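Local coordinates for uncharacterized protein (Equus caballus, PDB 5WF2) that probably associates with the adaptor-like complex AP-4 as its accessory subunit tepsin and may act in vesicle trafficking at the trans-Golgi network, represented here by its VHS/ENTH-like domain, at residues A[32-37]-A[64-69]; A[40-45]-A[78-83]; A[25-30]-A[55-60]; A[105-110]-A[124-129]. All blocks are in the same frame, centred on the assembly; numbering follows the deposited sequence.

Contact 1: A[32-37]-A[64-69]; sequences QTVTRG and ELLICH
Thr35 and His69 meet with their side chains crossing at about a right angle. Thr35 OG1 lies 3.9 Å from His69 CD2, a van der Waals approach that is oblique to the imidazole ring. OG1 sits between the backbone N and the carbonyl carbon of its own residue (chi1 60°). Its hydrogen bond goes to the carbonyl O of Val31, one turn back along the chain. The methyl CG2 of Thr35 turns to Leu66 instead, with 4.4 Å between CG2 and Leu66 CD2. Val34 CG1 reaches the same leucine methyl, CD2 of Leu66. Gln32 is more peripheral: its CG stands 4.4 Å from His69 NE2, again oblique to the ring.

The imidazole is held by its own segment. His69 ND1 donates to Leu65 O at 2.9 Å, with a nearly straight N-H...O angle of 168°. The acceptor lies close to the ring plane, which fixes the rotation of the ring. Leu65 O also takes the backbone N of His69, and the two donors come from opposite faces of the carbonyl plane. An alanine at His69 would probably open a gap beside Thr35 and Gln32 and deprive Leu65 O of the imidazole N-H.

The contact joins helix 25-35 to the end of helix 59-68 within the all-helical VHS/ENTH-like domain. No hydrogen bond crosses between 32-37 and 64-69. Thr35 OG1 and His69 ND1 bond to carbonyls one turn back in the chain, and dispersion contacts link the two sides.

Contact 2: A[40-45]-A[78-83]; sequences AFLSRE and QMRALG
The loop that leads into helix 44-56 of this VHS/ENTH-like domain lies here against helix 75-89. Ser43 is the N-cap of helix 44-56, its OG bonded to the backbone N of Glu46. Ala40 makes the closest backbone approach. Its CB packs against Met79 CB at 3.8 Å, and its carbonyl O lies 3.5 Å from the same Met79 CB. The Met79 chain bends at chi2 and chi3, and its terminal CE comes 4.0 Å from Phe41 CE1. The two side chains lie side by side and point the same way, with the methyl oblique to the ring.

Leu42 covers one face of the Arg80 guanidinium. Its CD2 stands 3.5 Å above that plane, offset toward the rim. The other methyl, CD1, lies 4.1 Å from Gly83 C. A water at the guanidinium edge connects the two segments. It donates to Phe41 O at 2.8 Å and accepts from Arg80 NH1 at 3.0 Å.

The guanidinium has further partners: NE bonds to Val34 O, NH1 also to Arg39 O, and NH2 forms a salt bridge with Glu46 OE1. Arg80 thus ties helix 75-89 to the end of helix 25-35, the following loop and the start of helix 44-56. Met79 also touches Pro117 and Val118 of helix 117-132, and Leu42 rests on Val34 of helix 25-35.

Contact 3: A[25-30]-A[55-60]; sequences QQELSL and GLLNCE
Leu57 lays its isobutyl group across Gln26, Glu27 and Leu30 of helix 25-35. It belongs to the short turn between helices 44-56 and 59-68, a helix-to-helix connection in this VHS/ENTH-like domain. Its two methyls divide the work. CD2 packs on Gln26, 3.7 Å from Gln26 CB and 3.4 Å from Gln26 OE1. CD1 comes 4.1 Å from Leu30 CD2. Nearer the backbone, Leu57 CB lies 3.4 Å from Glu27 OE2. Each of the three helix side chains crosses the leucine at a slant. Leu30 goes on to touch Phe50, Glu53 and Cys54 of helix 44-56.

Glu27 supplies the polar part of the contact. Its chain bends at chi2 (82°), and its OE2 reaches the backbone N of Asn58. Its CG lies 3.7 Å from Asn58 O. Asn58 is the N-cap of helix 59-68, its OD1 bonded to the backbone N of Ala61. Glu27 bonds to the main chain of the cap residue, and its negative charge would probably be favoured beside the N-terminal end of that helix. An alanine at Glu27 would probably leave the N-H of Asn58 without this acceptor and let the turn shift relative to helix 25-35. The bond runs from Asn58 N to Glu27 OE2 at 3.0 Å, with an N-H...O angle of 167°, and uses the anti lone pair of the carboxylate oxygen.

Contact 4: A[105-110]-A[124-129]; sequences PRLQEL and KILRHF
Leu107 is the main bump on helix 96-111, and it fits against a surface made by Ile125, Leu126 and Phe129 of helix 117-132. Its CD1 lies 3.8 Å from Ile125 CG2, and the two side chains cross at about a right angle. The same methyl stands 4.1 Å from Leu126 CA and 4.3 Å from Phe129 CD2, oblique to the phenyl ring. One methyl therefore fills the hollow between residues one turn apart, Ile125 and Phe129, with the backbone of Leu126 beside it.

Leu126 returns the fit. Its CB meets Leu107 CB at 4.1 Å. Its CG is anti to the backbone N (chi1 -180°), which brings CG toward Gln108. Its CD2 settles between neighbours on the other helix, 4.0 Å from Leu107 C and 3.8 Å from Gln108 CG. Gln108 marks the exposed border, where its CG packs on this methyl.

The short helix axes approach to 9.6 Å, with 134° between their N-to-C directions. No hydrogen bond joins the two segments, so shape and apolar contact make the fit. Leu82 of helix 75-89 touches both Leu107 and Ile125 and extends the core to a third helix. Successive helices inclined to each other and packed on the one before them are consistent with the helical superhelix of VHS and ENTH domains.

The four contacts run through one helical domain. Contacts 1 and 3 both join helix 25-35 to helix 59-68 or the turn before it. Their centres are about 11 Å apart, and Leu65 CD1 lies 3.8 Å from Glu27 CB. Contact 2 touches contact 1, where Leu42 CD2 packs 3.7 Å from Val34 O. Contact 2 also meets contact 4, where Leu82 CD2 lies 3.7 Å from Leu107 CD2. Helix 75-89 therefore stands between the N-terminal helices and the last helix pair. Contacts 3 and 4 lie on opposite sides of the chain's centre, with centres about 22 Å apart.

Contact 1: A[32-37]-A[64-69]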
loop_
_atom_site.group_PDB
_atom_site.type_symbol
_atom_site.label_atom_id
_atom_site.label_comp_id
_atom_site.label_asym_id
_atom_site.label_seq_id
_atom_site.Cartn_x
_atom_site.Cartn_y
_atom_site.Cartn_z
ATOM N N GLN A 32 -0.254 -0.592 -10.667
ATOM C CA GLN A 32 -1.124 0.199 -11.535
ATOM C C GLN A 32 -2.490 -0.464 -11.663
ATOM O O GLN A 32 -3.514 0.213 -11.651
ATOM C CB GLN A 32 -0.459 0.409 -12.903
ATOM C CG GLN A 32 0.716 1.371 -12.902
ATOM C CD GLN A 32 1.470 1.438 -14.246
ATOM O OE1 GLN A 32 1.477 0.481 -15.034
ATOM N NE2 GLN A 32 2.130 2.571 -14.483
ATOM N N THR A 33 -2.535 -1.796 -11.716
ATOM C CA THR A 33 -3.818 -2.489 -11.765
ATOM C C THR A 33 -4.612 -2.259 -10.489
ATOM O O THR A 33 -5.791 -1.877 -10.526
ATOM C CB THR A 33 -3.604 -3.994 -11.990
ATOM O OG1 THR A 33 -3.302 -4.240 -13.364
ATOM C CG2 THR A 33 -4.837 -4.819 -11.623
ATOM N N VAL A 34 -3.986 -2.499 -9.339
ATOM C CA VAL A 34 -4.760 -2.501 -8.110
ATOM C C VAL A 34 -5.259 -1.110 -7.763
ATOM O O VAL A 34 -6.293 -0.972 -7.086
ATOM C CB VAL A 34 -3.937 -3.121 -6.974
ATOM C CG1 VAL A 34 -2.893 -2.165 -6.488
ATOM C CG2 VAL A 34 -4.863 -3.533 -5.872
ATOM N N THR A 35 -4.564 -0.058 -8.208
ATOM C CA THR A 35 -4.934 1.301 -7.846
ATOM C C THR A 35 -5.895 1.961 -8.826
ATOM O O THR A 35 -6.412 3.027 -8.512
ATOM C CB THR A 35 -3.712 2.226 -7.690
ATOM O OG1 THR A 35 -2.942 2.318 -8.895
ATOM C CG2 THR A 35 -2.823 1.767 -6.551
ATOM N N ARG A 36 -6.152 1.379 -9.982
ATOM C CA ARG A 36 -7.114 1.994 -10.886
ATOM C C ARG A 36 -8.509 1.490 -10.539
ATOM O O ARG A 36 -8.700 0.352 -10.104
ATOM C CB ARG A 36 -6.763 1.705 -12.350
ATOM C CG ARG A 36 -7.086 0.282 -12.853
ATOM C CD ARG A 36 -6.982 0.184 -14.395
ATOM N NE ARG A 36 -5.707 0.706 -14.901
ATOM C CZ ARG A 36 -4.671 -0.034 -15.300
ATOM N NH1 ARG A 36 -4.723 -1.369 -15.271
ATOM N NH2 ARG A 36 -3.565 0.572 -15.733
ATOM N N GLY A 37 -9.489 2.345 -10.722
ATOM C CA GLY A 37 -10.850 2.000 -10.363
ATOM C C GLY A 37 -11.508 3.166 -9.670
ATOM O O GLY A 37 -10.860 4.082 -9.162
ATOM N N GLU A 64 7.303 -0.403 -2.177
ATOM C CA GLU A 64 7.883 0.878 -2.531
ATOM C C GLU A 64 7.089 1.557 -3.645
ATOM O O GLU A 64 6.956 2.789 -3.647
ATOM C CB GLU A 64 9.359 0.713 -2.895
ATOM C CG GLU A 64 10.261 0.342 -1.718
ATOM C CD GLU A 64 10.553 1.496 -0.778
ATOM O OE1 GLU A 64 10.376 2.667 -1.178
ATOM O OE2 GLU A 64 10.983 1.207 0.357
ATOM N N LEU A 65 6.514 0.789 -4.573
ATOM C CA LEU A 65 5.729 1.394 -5.645
ATOM C C LEU A 65 4.371 1.859 -5.146
ATOM O O LEU A 65 3.866 2.917 -5.570
ATOM C CB LEU A 65 5.595 0.409 -6.810
ATOM C CG LEU A 65 6.939 0.193 -7.525
ATOM C CD1 LEU A 65 6.958 -1.043 -8.376
ATOM C CD2 LEU A 65 7.235 1.350 -8.335
ATOM N N LEU A 66 3.796 1.143 -4.188
ATOM C CA LEU A 66 2.578 1.633 -3.562
ATOM C C LEU A 66 2.840 2.940 -2.857
ATOM O O LEU A 66 2.036 3.860 -2.934
ATOM C CB LEU A 66 2.027 0.601 -2.575
ATOM C CG LEU A 66 1.341 -0.616 -3.201
ATOM C CD1 LEU A 66 1.199 -1.701 -2.141
ATOM C CD2 LEU A 66 0.003 -0.223 -3.795
ATOM N N ILE A 67 3.967 3.040 -2.152
ATOM C CA ILE A 67 4.287 4.288 -1.471
ATOM C C ILE A 67 4.396 5.421 -2.477
ATOM O O ILE A 67 3.926 6.528 -2.224
ATOM C CB ILE A 67 5.569 4.136 -0.630
ATOM C CG1 ILE A 67 5.305 3.144 0.513
ATOM C CG2 ILE A 67 5.997 5.516 -0.072
ATOM C CD1 ILE A 67 6.522 2.700 1.297
ATOM N N CYS A 68 5.005 5.167 -3.634
ATOM C CA CYS A 68 5.041 6.177 -4.691
ATOM C C CYS A 68 3.646 6.661 -5.047
ATOM O O CYS A 68 3.428 7.865 -5.209
ATOM C CB CYS A 68 5.763 5.625 -5.922
ATOM S SG CYS A 68 7.505 5.427 -5.636
ATOM N N HIS A 69 2.679 5.756 -5.153
ATOM C CA HIS A 69 1.324 6.167 -5.477
ATOM C C HIS A 69 0.590 6.847 -4.328
ATOM O O HIS A 69 -0.573 7.217 -4.509
ATOM C CB HIS A 69 0.506 4.969 -5.956
ATOM C CG HIS A 69 0.853 4.534 -7.340
ATOM N ND1 HIS A 69 2.031 3.885 -7.652
ATOM C CD2 HIS A 69 0.178 4.669 -8.505
ATOM C CE1 HIS A 69 2.065 3.638 -8.948
ATOM N NE2 HIS A 69 0.953 4.106 -9.490
#

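Contact 2: A[40-45]-A[78-83]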
loop_
_atom_site.group_PDB
_atom_site.type_symbol
_atom_site.label_atom_id
_atom_site.label_comp_id
_atom_site.label_asym_id
_atom_site.label_seq_id
_atom_site.Cartn_x
_atom_site.Cartn_y
_atom_site.Cartn_z
ATOM N N ALA A 40 -13.165 3.434 -3.678
ATOM C CA ALA A 40 -12.043 3.671 -2.772
ATOM C C ALA A 40 -11.628 2.439 -1.980
ATOM O O ALA A 40 -10.565 2.466 -1.337
ATOM C CB ALA A 40 -12.391 4.762 -1.771
ATOM N N PHE A 41 -12.430 1.382 -2.010
ATOM C CA PHE A 41 -12.162 0.128 -1.321
ATOM C C PHE A 41 -11.968 -0.993 -2.336
ATOM O O PHE A 41 -12.791 -1.164 -3.240
ATOM C CB PHE A 41 -13.316 -0.211 -0.373
ATOM C CG PHE A 41 -13.689 0.916 0.513
ATOM C CD1 PHE A 41 -12.808 1.364 1.493
ATOM C CD2 PHE A 41 -14.899 1.587 0.339
ATOM C CE1 PHE A 41 -13.133 2.429 2.303
ATOM C CE2 PHE A 41 -15.237 2.664 1.143
ATOM C CZ PHE A 41 -14.352 3.085 2.127
ATOM N N LEU A 42 -10.896 -1.771 -2.168
ATOM C CA LEU A 42 -10.706 -2.975 -2.955
ATOM C C LEU A 42 -11.834 -3.968 -2.661
ATOM O O LEU A 42 -12.354 -4.040 -1.546
ATOM C CB LEU A 42 -9.351 -3.621 -2.641
ATOM C CG LEU A 42 -8.055 -2.790 -2.647
ATOM C CD1 LEU A 42 -6.868 -3.729 -2.467
ATOM C CD2 LEU A 42 -7.908 -1.984 -3.908
ATOM N N SER A 43 -12.247 -4.708 -3.683
ATOM C CA SER A 43 -13.134 -5.834 -3.446
ATOM C C SER A 43 -12.362 -7.001 -2.849
ATOM O O SER A 43 -11.138 -7.077 -2.918
ATOM C CB SER A 43 -13.801 -6.285 -4.742
ATOM O OG SER A 43 -12.858 -6.939 -5.581
ATOM N N ARG A 44 -13.114 -7.946 -2.303
ATOM C CA ARG A 44 -12.524 -9.162 -1.768
ATOM C C ARG A 44 -11.721 -9.880 -2.840
ATOM O O ARG A 44 -10.602 -10.349 -2.589
ATOM C CB ARG A 44 -13.657 -10.043 -1.226
ATOM C CG ARG A 44 -13.229 -11.334 -0.604
ATOM C CD ARG A 44 -14.344 -11.963 0.249
ATOM N NE ARG A 44 -13.754 -12.894 1.213
ATOM C CZ ARG A 44 -13.573 -14.200 1.006
ATOM N NH1 ARG A 44 -13.955 -14.764 -0.134
ATOM N NH2 ARG A 44 -13.007 -14.955 1.945
ATOM N N GLU A 45 -12.259 -9.911 -4.062
ATOM C CA GLU A 45 -11.610 -10.578 -5.178
ATOM C C GLU A 45 -10.332 -9.861 -5.560
ATOM O O GLU A 45 -9.296 -10.495 -5.774
ATOM C CB GLU A 45 -12.579 -10.652 -6.370
ATOM C CG GLU A 45 -14.026 -11.140 -5.997
ATOM C CD GLU A 45 -15.037 -10.005 -5.648
ATOM O OE1 GLU A 45 -15.700 -9.467 -6.581
ATOM O OE2 GLU A 45 -15.184 -9.659 -4.445
ATOM N N GLN A 78 -5.023 7.133 -3.788
ATOM C CA GLN A 78 -4.416 7.029 -2.460
ATOM C C GLN A 78 -5.160 6.023 -1.604
ATOM O O GLN A 78 -4.538 5.223 -0.893
ATOM C CB GLN A 78 -4.404 8.379 -1.766
ATOM C CG GLN A 78 -3.391 9.384 -2.301
ATOM C CD GLN A 78 -3.406 10.659 -1.491
ATOM O OE1 GLN A 78 -4.470 11.213 -1.207
ATOM N NE2 GLN A 78 -2.230 11.123 -1.086
ATOM N N MET A 79 -6.499 6.057 -1.634
ATOM C CA MET A 79 -7.296 5.140 -0.830
ATOM C C MET A 79 -7.049 3.691 -1.236
ATOM O O MET A 79 -6.842 2.826 -0.380
ATOM C CB MET A 79 -8.791 5.492 -0.938
ATOM C CG MET A 79 -9.160 6.762 -0.170
ATOM S SD MET A 79 -9.142 6.560 1.618
ATOM C CE MET A 79 -10.511 5.441 1.880
ATOM N N ARG A 80 -7.020 3.416 -2.538
ATOM C CA ARG A 80 -6.801 2.047 -2.999
ATOM C C ARG A 80 -5.386 1.589 -2.696
ATOM O O ARG A 80 -5.174 0.422 -2.339
ATOM C CB ARG A 80 -7.111 1.928 -4.501
ATOM C CG ARG A 80 -8.604 2.191 -4.831
ATOM C CD ARG A 80 -8.901 2.007 -6.311
ATOM N NE ARG A 80 -8.690 0.635 -6.744
ATOM C CZ ARG A 80 -9.597 -0.322 -6.681
ATOM N NH1 ARG A 80 -10.792 -0.053 -6.223
ATOM N NH2 ARG A 80 -9.305 -1.557 -7.093
ATOM N N ALA A 81 -4.409 2.477 -2.844
ATOM C CA ALA A 81 -3.027 2.138 -2.505
ATOM C C ALA A 81 -2.903 1.816 -1.024
ATOM O O ALA A 81 -2.253 0.832 -0.672
ATOM C CB ALA A 81 -2.086 3.277 -2.903
ATOM N N LEU A 82 -3.523 2.625 -0.144
ATOM C CA LEU A 82 -3.578 2.293 1.290
ATOM C C LEU A 82 -4.255 0.954 1.544
ATOM O O LEU A 82 -3.840 0.195 2.434
ATOM C CB LEU A 82 -4.293 3.381 2.094
ATOM C CG LEU A 82 -3.562 4.728 2.234
ATOM C CD1 LEU A 82 -4.458 5.784 2.865
ATOM C CD2 LEU A 82 -2.276 4.625 3.030
ATOM N N GLY A 83 -5.358 0.684 0.850
ATOM C CA GLY A 83 -5.981 -0.625 0.963
ATOM C C GLY A 83 -5.028 -1.748 0.644
ATOM O O GLY A 83 -5.030 -2.784 1.314
HETATM O O HOH W 1 -13.027 -2.061 -5.833
#

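Contact 3: A[25-30]-A[55-60]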
loop_
_atom_site.group_PDB
_atom_site.type_symbol
_atom_site.label_atom_id
_atom_site.label_comp_id
_atom_site.label_asym_id
_atom_site.label_seq_id
_atom_site.Cartn_x
_atom_site.Cartn_y
_atom_site.Cartn_z
ATOM N N GLN A 25 9.253 -4.101 -13.468
ATOM C CA GLN A 25 8.135 -3.740 -14.330
ATOM C C GLN A 25 6.888 -4.559 -14.006
ATOM O O GLN A 25 5.761 -4.059 -14.113
ATOM C CB GLN A 25 8.528 -3.893 -15.810
ATOM C CG GLN A 25 7.361 -3.545 -16.758
ATOM C CD GLN A 25 6.776 -2.132 -16.523
ATOM O OE1 GLN A 25 5.548 -1.968 -16.311
ATOM N NE2 GLN A 25 7.654 -1.103 -16.571
ATOM N N GLN A 26 7.051 -5.820 -13.608
ATOM C CA GLN A 26 5.881 -6.610 -13.241
ATOM C C GLN A 26 5.239 -6.049 -11.983
ATOM O O GLN A 26 4.007 -6.040 -11.838
ATOM C CB GLN A 26 6.274 -8.064 -13.014
ATOM C CG GLN A 26 6.787 -8.797 -14.262
ATOM C CD GLN A 26 7.343 -10.192 -13.933
ATOM O OE1 GLN A 26 8.057 -10.366 -12.950
ATOM N NE2 GLN A 26 7.013 -11.190 -14.757
ATOM N N GLU A 27 6.073 -5.605 -11.049
ATOM C CA GLU A 27 5.542 -5.012 -9.831
ATOM C C GLU A 27 4.802 -3.720 -10.146
ATOM O O GLU A 27 3.721 -3.467 -9.596
ATOM C CB GLU A 27 6.693 -4.831 -8.827
ATOM C CG GLU A 27 7.242 -6.140 -8.262
ATOM C CD GLU A 27 8.267 -6.884 -9.139
ATOM O OE1 GLU A 27 8.653 -6.392 -10.220
ATOM O OE2 GLU A 27 8.698 -7.982 -8.732
ATOM N N LEU A 28 5.328 -2.913 -11.064
ATOM C CA LEU A 28 4.652 -1.672 -11.415
ATOM C C LEU A 28 3.299 -1.946 -12.056
ATOM O O LEU A 28 2.300 -1.317 -11.706
ATOM C CB LEU A 28 5.524 -0.839 -12.334
ATOM C CG LEU A 28 4.833 0.444 -12.825
ATOM C CD1 LEU A 28 4.407 1.377 -11.677
ATOM C CD2 LEU A 28 5.734 1.196 -13.762
ATOM N N SER A 29 3.247 -2.885 -12.993
ATOM C CA SER A 29 1.971 -3.253 -13.603
ATOM C C SER A 29 0.964 -3.679 -12.557
ATOM O O SER A 29 -0.219 -3.331 -12.658
ATOM C CB SER A 29 2.165 -4.385 -14.605
ATOM O OG SER A 29 3.152 -4.043 -15.572
ATOM N N LEU A 30 1.406 -4.456 -11.555
ATOM C CA LEU A 30 0.497 -4.906 -10.499
ATOM C C LEU A 30 -0.076 -3.720 -9.734
ATOM O O LEU A 30 -1.283 -3.656 -9.465
ATOM C CB LEU A 30 1.217 -5.861 -9.532
ATOM C CG LEU A 30 0.299 -6.374 -8.416
ATOM C CD1 LEU A 30 -0.858 -7.230 -8.961
ATOM C CD2 LEU A 30 1.108 -7.142 -7.350
ATOM N N GLY A 55 2.832 -12.567 -3.771
ATOM C CA GLY A 55 3.584 -13.756 -3.414
ATOM C C GLY A 55 4.490 -14.244 -4.508
ATOM O O GLY A 55 5.451 -14.964 -4.221
ATOM N N LEU A 56 4.215 -13.874 -5.757
ATOM C CA LEU A 56 5.012 -14.351 -6.876
ATOM C C LEU A 56 6.064 -13.349 -7.319
ATOM O O LEU A 56 6.971 -13.717 -8.071
ATOM C CB LEU A 56 4.087 -14.706 -8.064
ATOM C CG LEU A 56 3.072 -15.816 -7.760
ATOM C CD1 LEU A 56 2.033 -16.007 -8.894
ATOM C CD2 LEU A 56 3.780 -17.130 -7.463
ATOM N N LEU A 57 5.961 -12.103 -6.880
ATOM C CA LEU A 57 6.849 -11.033 -7.272
ATOM C C LEU A 57 7.653 -10.592 -6.043
ATOM O O LEU A 57 7.658 -11.264 -4.999
ATOM C CB LEU A 57 6.025 -9.898 -7.886
ATOM C CG LEU A 57 5.117 -10.261 -9.078
ATOM C CD1 LEU A 57 4.138 -9.162 -9.333
ATOM C CD2 LEU A 57 5.981 -10.508 -10.298
ATOM N N ASN A 58 8.342 -9.462 -6.167
ATOM C CA ASN A 58 9.140 -8.926 -5.068
ATOM C C ASN A 58 8.242 -8.013 -4.240
ATOM O O ASN A 58 7.892 -6.920 -4.691
ATOM C CB ASN A 58 10.353 -8.181 -5.620
ATOM C CG ASN A 58 11.345 -7.796 -4.532
ATOM O OD1 ASN A 58 11.089 -6.893 -3.772
ATOM N ND2 ASN A 58 12.479 -8.480 -4.472
ATOM N N CYS A 59 7.852 -8.489 -3.062
ATOM C CA CYS A 59 6.958 -7.753 -2.176
ATOM C C CYS A 59 7.472 -6.370 -1.798
ATOM O O CYS A 59 6.715 -5.399 -1.812
ATOM C CB CYS A 59 6.704 -8.565 -0.904
ATOM S SG CYS A 59 5.360 -9.766 -1.046
ATOM N N GLU A 60 8.753 -6.273 -1.459
ATOM C CA GLU A 60 9.309 -4.993 -1.054
ATOM C C GLU A 60 9.207 -3.976 -2.181
ATOM O O GLU A 60 8.832 -2.819 -1.960
ATOM C CB GLU A 60 10.760 -5.164 -0.586
ATOM C CG GLU A 60 11.367 -3.856 -0.262
ATOM C CD GLU A 60 12.712 -3.945 0.423
ATOM O OE1 GLU A 60 13.189 -5.080 0.690
ATOM O OE2 GLU A 60 13.270 -2.849 0.660
#

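Contact 4: A[105-110]-A[124-129]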
loop_
_atom_site.group_PDB
_atom_site.type_symbol
_atom_site.label_atom_id
_atom_site.label_comp_id
_atom_site.label_asym_id
_atom_site.label_seq_id
_atom_site.Cartn_x
_atom_site.Cartn_y
_atom_site.Cartn_z
ATOM N N PRO A 105 7.197 6.327 7.426
ATOM C CA PRO A 105 7.302 7.767 7.118
ATOM C C PRO A 105 6.135 8.328 6.338
ATOM O O PRO A 105 5.631 9.405 6.677
ATOM C CB PRO A 105 8.612 7.855 6.323
ATOM C CG PRO A 105 9.410 6.730 6.809
ATOM C CD PRO A 105 8.429 5.615 7.044
ATOM N N ARG A 106 5.701 7.644 5.285
ATOM C CA ARG A 106 4.611 8.169 4.489
ATOM C C ARG A 106 3.292 8.058 5.233
ATOM O O ARG A 106 2.460 8.974 5.172
ATOM C CB ARG A 106 4.535 7.469 3.140
ATOM C CG ARG A 106 3.520 8.117 2.176
ATOM C CD ARG A 106 3.788 9.667 1.941
ATOM N NE ARG A 106 2.775 10.260 1.065
ATOM C CZ ARG A 106 2.363 11.530 1.110
ATOM N NH1 ARG A 106 2.864 12.381 1.998
ATOM N NH2 ARG A 106 1.402 11.940 0.286
ATOM N N LEU A 107 3.090 6.974 5.974
ATOM C CA LEU A 107 1.886 6.874 6.798
ATOM C C LEU A 107 1.845 7.963 7.862
ATOM O O LEU A 107 0.770 8.517 8.142
ATOM C CB LEU A 107 1.802 5.497 7.443
ATOM C CG LEU A 107 1.486 4.330 6.517
ATOM C CD1 LEU A 107 1.523 3.066 7.327
ATOM C CD2 LEU A 107 0.073 4.511 5.925
ATOM N N GLN A 108 2.990 8.293 8.478
ATOM C CA GLN A 108 3.023 9.404 9.435
ATOM C C GLN A 108 2.658 10.729 8.758
ATOM O O GLN A 108 1.891 11.521 9.315
ATOM C CB GLN A 108 4.410 9.531 10.101
ATOM C CG GLN A 108 4.650 8.640 11.289
ATOM C CD GLN A 108 6.118 8.624 11.754
ATOM O OE1 GLN A 108 7.025 9.046 11.031
ATOM N NE2 GLN A 108 6.340 8.156 12.988
ATOM N N GLU A 109 3.195 10.986 7.568
ATOM C CA GLU A 109 2.851 12.206 6.838
ATOM C C GLU A 109 1.354 12.297 6.556
ATOM O O GLU A 109 0.730 13.354 6.761
ATOM C CB GLU A 109 3.633 12.279 5.538
ATOM C CG GLU A 109 5.092 12.662 5.740
ATOM C CD GLU A 109 5.957 12.430 4.524
ATOM O OE1 GLU A 109 5.414 12.124 3.424
ATOM O OE2 GLU A 109 7.195 12.546 4.687
ATOM N N LEU A 110 0.759 11.211 6.061
ATOM C CA LEU A 110 -0.664 11.240 5.738
ATOM C C LEU A 110 -1.507 11.396 6.992
ATOM O O LEU A 110 -2.506 12.132 6.986
ATOM C CB LEU A 110 -1.082 10.003 4.959
ATOM C CG LEU A 110 -0.434 9.754 3.587
ATOM C CD1 LEU A 110 -0.880 8.474 3.005
ATOM C CD2 LEU A 110 -0.762 10.815 2.592
ATOM N N LYS A 124 -5.247 4.529 10.792
ATOM C CA LYS A 124 -5.619 3.201 11.308
ATOM C C LYS A 124 -4.585 2.161 10.921
ATOM O O LYS A 124 -4.251 1.284 11.720
ATOM C CB LYS A 124 -6.994 2.768 10.785
ATOM C CG LYS A 124 -8.059 3.782 11.019
ATOM C CD LYS A 124 -9.468 3.183 11.142
ATOM C CE LYS A 124 -9.988 2.607 9.867
ATOM N NZ LYS A 124 -11.502 2.414 9.961
ATOM N N ILE A 125 -4.045 2.263 9.705
ATOM C CA ILE A 125 -3.012 1.329 9.270
ATOM C C ILE A 125 -1.767 1.499 10.134
ATOM O O ILE A 125 -1.140 0.524 10.560
ATOM C CB ILE A 125 -2.677 1.547 7.788
ATOM C CG1 ILE A 125 -3.857 1.182 6.896
ATOM C CG2 ILE A 125 -1.498 0.716 7.408
ATOM C CD1 ILE A 125 -3.759 1.586 5.454
ATOM N N LEU A 126 -1.346 2.745 10.332
ATOM C CA LEU A 126 -0.143 3.006 11.108
ATOM C C LEU A 126 -0.315 2.508 12.525
ATOM O O LEU A 126 0.581 1.864 13.081
ATOM C CB LEU A 126 0.156 4.505 11.089
ATOM C CG LEU A 126 1.390 4.997 11.840
ATOM C CD1 LEU A 126 2.605 4.262 11.373
ATOM C CD2 LEU A 126 1.561 6.497 11.608
ATOM N N ARG A 127 -1.476 2.781 13.138
ATOM C CA ARG A 127 -1.699 2.333 14.517
ATOM C C ARG A 127 -1.721 0.814 14.626
ATOM O O ARG A 127 -1.249 0.253 15.617
ATOM C CB ARG A 127 -3.001 2.917 15.069
ATOM C CG ARG A 127 -3.009 4.458 15.225
ATOM C CD ARG A 127 -2.194 4.992 16.389
ATOM N NE ARG A 127 -0.848 5.349 15.961
ATOM C CZ ARG A 127 -0.510 6.515 15.417
ATOM N NH1 ARG A 127 -1.421 7.467 15.236
ATOM N NH2 ARG A 127 0.752 6.719 15.049
ATOM N N HIS A 128 -2.205 0.136 13.604
ATOM C CA HIS A 128 -2.217 -1.317 13.585
ATOM C C HIS A 128 -0.793 -1.878 13.515
ATOM O O HIS A 128 -0.420 -2.758 14.302
ATOM C CB HIS A 128 -3.058 -1.786 12.422
ATOM C CG HIS A 128 -3.221 -3.269 12.369
ATOM N ND1 HIS A 128 -4.126 -3.949 13.164
ATOM C CD2 HIS A 128 -2.517 -4.211 11.707
ATOM C CE1 HIS A 128 -4.021 -5.243 12.924
ATOM N NE2 HIS A 128 -3.048 -5.434 12.052
ATOM N N PHE A 129 0.023 -1.377 12.579
ATOM C CA PHE A 129 1.389 -1.879 12.443
ATOM C C PHE A 129 2.201 -1.600 13.707
ATOM O O PHE A 129 2.964 -2.453 14.165
ATOM C CB PHE A 129 2.064 -1.258 11.211
ATOM C CG PHE A 129 1.464 -1.644 9.875
ATOM C CD1 PHE A 129 0.614 -2.740 9.730
ATOM C CD2 PHE A 129 1.888 -0.977 8.717
ATOM C CE1 PHE A 129 0.117 -3.088 8.497
ATOM C CE2 PHE A 129 1.391 -1.329 7.464
ATOM C CZ PHE A 129 0.515 -2.378 7.340
#